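Local coordinates for protein isomaltose glucohydrolase (Kribbella flavida, PDB 5Z3E) that hydrolyses the alpha-1,6-glucosidic linkage of isomaltose from its non-reducing end, releasing beta-D-glucose and D-glucose inside the cell, at residues A[78-90]-A[155-167]. The protein carries 1 engineered substitution. Residues are numbered along the deposited sequence; the frame is centred on the assembly and turned at random. Where two conformers were deposited one is given.
Sequences SFTAEGISRYGDV and MWLWSVVTHAARH
E82 leaves its helix with CG anti to the backbone N and bends at chi2, while R166 runs out extended and turns at chi3 (-67°), so that carboxylate and guanidinium meet end-on between the helices. NH2 of R166 reaches OE1 of E82 at 2.9 Å and NH1 reaches OE2 at 2.8 Å, although the two planes are 53° apart. OE2 is also held by NE of R86, whose CG lies over the centre of one R166 guanidinium face; R86 itself goes on to D393 and E394. From its edge, R166 NH2 also donates to S85 OG, itself hydrogen-bonded to H163 ND1 at 2.7 Å. Replacing R166 with an alanine is likely to leave E82 without its cross-helix charge partner and take the guanidinium donor from S85 OG. H167 NE2 donates to S85 O at 3.0 Å, and V90 CG2 sits over one face of the H167 imidazole in a CH-pi contact. A water links E82 OE1 to S159. Nearer D195, the predicted proton acceptor, M155 SD makes an oblique Met-aromatic contact with F79, which also meets W158. Nearly parallel (13°), helical segments 78-87 and 155-167 pack side by side, consistent with the inner helices of the (alpha/alpha)6 barrel of family 15 glycoside hydrolases.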
# COMPACT_ATOMS: atom_id res chain seq x y z
N SER A 78 -0.68 -6.29 2.31
CA SER A 78 0.63 -6.47 1.72
C SER A 78 1.71 -5.66 2.43
O SER A 78 2.80 -6.16 2.69
CB SER A 78 0.59 -6.11 0.24
OG SER A 78 -0.18 -7.03 -0.50
N PHE A 79 1.41 -4.40 2.77
CA PHE A 79 2.37 -3.63 3.55
C PHE A 79 2.52 -4.20 4.95
O PHE A 79 3.62 -4.22 5.50
CB PHE A 79 1.99 -2.15 3.60
CG PHE A 79 2.35 -1.38 2.36
CD1 PHE A 79 3.68 -1.12 2.05
CD2 PHE A 79 1.37 -0.82 1.56
CE1 PHE A 79 4.01 -0.37 0.92
CE2 PHE A 79 1.70 -0.03 0.49
CZ PHE A 79 3.03 0.16 0.15
N THR A 80 1.43 -4.66 5.56
CA THR A 80 1.49 -5.32 6.84
C THR A 80 2.41 -6.52 6.77
O THR A 80 3.29 -6.72 7.61
CB THR A 80 0.07 -5.69 7.34
OG1 THR A 80 -0.71 -4.50 7.50
CG2 THR A 80 0.09 -6.39 8.66
N ALA A 81 2.20 -7.35 5.74
CA ALA A 81 3.01 -8.54 5.55
C ALA A 81 4.48 -8.23 5.36
O ALA A 81 5.34 -8.98 5.82
CB ALA A 81 2.49 -9.34 4.35
N GLU A 82 4.79 -7.14 4.65
CA GLU A 82 6.18 -6.74 4.46
C GLU A 82 6.82 -6.34 5.79
O GLU A 82 7.97 -6.70 6.05
CB GLU A 82 6.26 -5.61 3.42
CG GLU A 82 7.63 -4.99 3.26
CD GLU A 82 8.75 -5.88 2.74
OE1 GLU A 82 8.54 -7.08 2.45
OE2 GLU A 82 9.88 -5.33 2.62
N GLY A 83 6.10 -5.59 6.62
CA GLY A 83 6.63 -5.28 7.94
C GLY A 83 6.90 -6.51 8.77
O GLY A 83 7.93 -6.62 9.43
N ILE A 84 5.97 -7.47 8.73
CA ILE A 84 6.11 -8.71 9.48
C ILE A 84 7.27 -9.55 8.95
O ILE A 84 8.01 -10.17 9.72
CB ILE A 84 4.77 -9.48 9.47
CG1 ILE A 84 3.69 -8.73 10.26
CG2 ILE A 84 4.92 -10.91 9.94
CD1 ILE A 84 3.97 -8.61 11.77
N SER A 85 7.42 -9.60 7.63
CA SER A 85 8.51 -10.33 7.01
C SER A 85 9.86 -9.75 7.40
O SER A 85 10.80 -10.48 7.74
CB SER A 85 8.33 -10.32 5.49
OG SER A 85 9.41 -10.99 4.86
N ARG A 86 9.97 -8.42 7.39
CA ARG A 86 11.19 -7.75 7.86
C ARG A 86 11.47 -8.03 9.31
O ARG A 86 12.62 -8.21 9.71
CB ARG A 86 11.08 -6.25 7.61
CG ARG A 86 11.25 -5.84 6.17
CD ARG A 86 10.89 -4.39 5.97
NE ARG A 86 11.20 -3.84 4.66
CZ ARG A 86 12.13 -2.94 4.39
NH1 ARG A 86 12.97 -2.53 5.31
NH2 ARG A 86 12.22 -2.43 3.17
N TYR A 87 10.42 -8.07 10.13
CA TYR A 87 10.56 -8.37 11.55
C TYR A 87 11.07 -9.77 11.75
O TYR A 87 11.71 -10.05 12.78
CB TYR A 87 9.21 -8.18 12.25
CG TYR A 87 9.27 -8.20 13.75
CD1 TYR A 87 9.51 -7.02 14.44
CD2 TYR A 87 9.06 -9.34 14.47
CE1 TYR A 87 9.54 -6.99 15.81
CE2 TYR A 87 9.10 -9.31 15.89
CZ TYR A 87 9.34 -8.14 16.52
OH TYR A 87 9.40 -8.08 17.93
N GLY A 88 10.80 -10.68 10.82
CA GLY A 88 11.33 -12.03 10.84
C GLY A 88 10.30 -13.10 11.12
O GLY A 88 10.68 -14.26 11.29
N ASP A 89 9.02 -12.75 11.17
CA ASP A 89 7.98 -13.74 11.45
C ASP A 89 7.54 -14.38 10.12
O ASP A 89 6.56 -14.00 9.49
CB ASP A 89 6.82 -13.15 12.23
CG ASP A 89 5.86 -14.17 12.76
OD1 ASP A 89 5.81 -15.30 12.23
OD2 ASP A 89 5.14 -13.84 13.73
N VAL A 90 8.36 -15.34 9.69
CA VAL A 90 8.16 -16.01 8.42
C VAL A 90 6.84 -16.75 8.40
O VAL A 90 6.15 -16.76 7.38
CB VAL A 90 9.34 -16.95 8.17
CG1 VAL A 90 9.17 -17.78 6.93
CG2 VAL A 90 10.67 -16.16 8.07
N MET A 155 0.43 -4.49 -5.38
CA MET A 155 1.13 -4.54 -4.11
C MET A 155 1.37 -5.97 -3.68
O MET A 155 2.44 -6.29 -3.15
CB MET A 155 0.36 -3.78 -3.04
CG MET A 155 0.16 -2.33 -3.39
SD MET A 155 -0.24 -1.41 -1.93
CE MET A 155 -0.68 0.18 -2.61
N TRP A 156 0.39 -6.86 -3.88
CA TRP A 156 0.58 -8.22 -3.41
C TRP A 156 1.74 -8.88 -4.16
O TRP A 156 2.58 -9.55 -3.55
CB TRP A 156 -0.68 -9.06 -3.54
CG TRP A 156 -0.40 -10.44 -3.00
CD1 TRP A 156 -0.03 -10.73 -1.74
CD2 TRP A 156 -0.32 -11.67 -3.73
NE1 TRP A 156 0.25 -12.06 -1.60
CE2 TRP A 156 0.09 -12.66 -2.81
CE3 TRP A 156 -0.57 -12.04 -5.06
CZ2 TRP A 156 0.23 -14.01 -3.18
CZ3 TRP A 156 -0.42 -13.37 -5.41
CH2 TRP A 156 -0.03 -14.34 -4.47
N LEU A 157 1.80 -8.70 -5.48
CA LEU A 157 2.91 -9.26 -6.24
C LEU A 157 4.25 -8.77 -5.70
O LEU A 157 5.19 -9.55 -5.51
CB LEU A 157 2.78 -8.89 -7.71
CG LEU A 157 1.64 -9.58 -8.46
CD1 LEU A 157 1.64 -9.08 -9.90
CD2 LEU A 157 1.75 -11.10 -8.43
N TRP A 158 4.37 -7.46 -5.48
CA TRP A 158 5.58 -6.92 -4.88
C TRP A 158 5.88 -7.58 -3.55
O TRP A 158 7.01 -7.99 -3.26
CB TRP A 158 5.45 -5.39 -4.74
CG TRP A 158 6.40 -4.79 -3.75
CD1 TRP A 158 7.74 -4.57 -3.90
CD2 TRP A 158 6.09 -4.42 -2.39
NE1 TRP A 158 8.26 -4.07 -2.73
CE2 TRP A 158 7.27 -3.98 -1.80
CE3 TRP A 158 4.91 -4.38 -1.65
CZ2 TRP A 158 7.32 -3.51 -0.46
CZ3 TRP A 158 4.94 -3.92 -0.35
CH2 TRP A 158 6.14 -3.49 0.22
N SER A 159 4.87 -7.68 -2.69
CA SER A 159 5.06 -8.20 -1.35
C SER A 159 5.52 -9.66 -1.34
O SER A 159 6.45 -10.03 -0.61
CB SER A 159 3.76 -8.02 -0.56
OG SER A 159 3.80 -8.64 0.69
N VAL A 160 4.85 -10.50 -2.11
CA VAL A 160 5.17 -11.93 -2.05
C VAL A 160 6.55 -12.20 -2.64
O VAL A 160 7.31 -13.00 -2.10
CB VAL A 160 4.03 -12.78 -2.69
CG1 VAL A 160 3.93 -12.64 -4.20
CG2 VAL A 160 4.21 -14.24 -2.30
N VAL A 161 6.91 -11.52 -3.73
CA VAL A 161 8.24 -11.68 -4.30
C VAL A 161 9.29 -11.22 -3.31
O VAL A 161 10.32 -11.88 -3.12
CB VAL A 161 8.34 -10.93 -5.64
CG1 VAL A 161 9.79 -10.88 -6.12
CG2 VAL A 161 7.47 -11.58 -6.69
N THR A 162 9.07 -10.08 -2.69
CA THR A 162 10.05 -9.51 -1.75
C THR A 162 10.24 -10.43 -0.56
O THR A 162 11.37 -10.67 -0.10
CB THR A 162 9.61 -8.10 -1.31
OG1 THR A 162 9.52 -7.27 -2.46
CG2 THR A 162 10.58 -7.47 -0.35
N HIS A 163 9.15 -10.98 -0.03
CA HIS A 163 9.20 -11.92 1.08
C HIS A 163 9.98 -13.18 0.72
O HIS A 163 10.83 -13.64 1.47
CB HIS A 163 7.77 -12.26 1.49
CG HIS A 163 7.67 -13.33 2.51
ND1 HIS A 163 8.20 -13.18 3.79
CD2 HIS A 163 7.11 -14.55 2.44
CE1 HIS A 163 7.94 -14.29 4.43
NE2 HIS A 163 7.28 -15.15 3.66
N ALA A 164 9.67 -13.76 -0.45
CA ALA A 164 10.36 -14.96 -0.86
C ALA A 164 11.84 -14.74 -1.05
O ALA A 164 12.66 -15.61 -0.72
CB ALA A 164 9.72 -15.54 -2.11
N ALA A 165 12.22 -13.60 -1.61
CA ALA A 165 13.64 -13.30 -1.77
C ALA A 165 14.31 -13.14 -0.43
O ALA A 165 15.43 -13.63 -0.22
CB ALA A 165 13.81 -12.03 -2.61
N ARG A 166 13.67 -12.45 0.51
CA ARG A 166 14.27 -12.19 1.81
C ARG A 166 14.57 -13.48 2.54
O ARG A 166 15.60 -13.61 3.20
CB ARG A 166 13.31 -11.34 2.64
CG ARG A 166 13.79 -11.05 4.06
CD ARG A 166 12.85 -10.12 4.81
NE ARG A 166 12.88 -8.78 4.20
CZ ARG A 166 11.89 -8.18 3.54
NH1 ARG A 166 12.12 -7.03 2.96
NH2 ARG A 166 10.69 -8.73 3.46
N HIS A 167 13.65 -14.44 2.46
CA HIS A 167 13.71 -15.63 3.29
C HIS A 167 14.07 -16.89 2.53
O HIS A 167 14.04 -17.99 3.09
CB HIS A 167 12.42 -15.78 4.08
CG HIS A 167 12.25 -14.68 5.09
ND1 HIS A 167 13.08 -14.56 6.19
CD2 HIS A 167 11.39 -13.63 5.14
CE1 HIS A 167 12.70 -13.50 6.89
NE2 HIS A 167 11.68 -12.92 6.28
O HOH W 1 6.44 -8.59 1.73
O HOH W 2 6.62 -17.62 4.75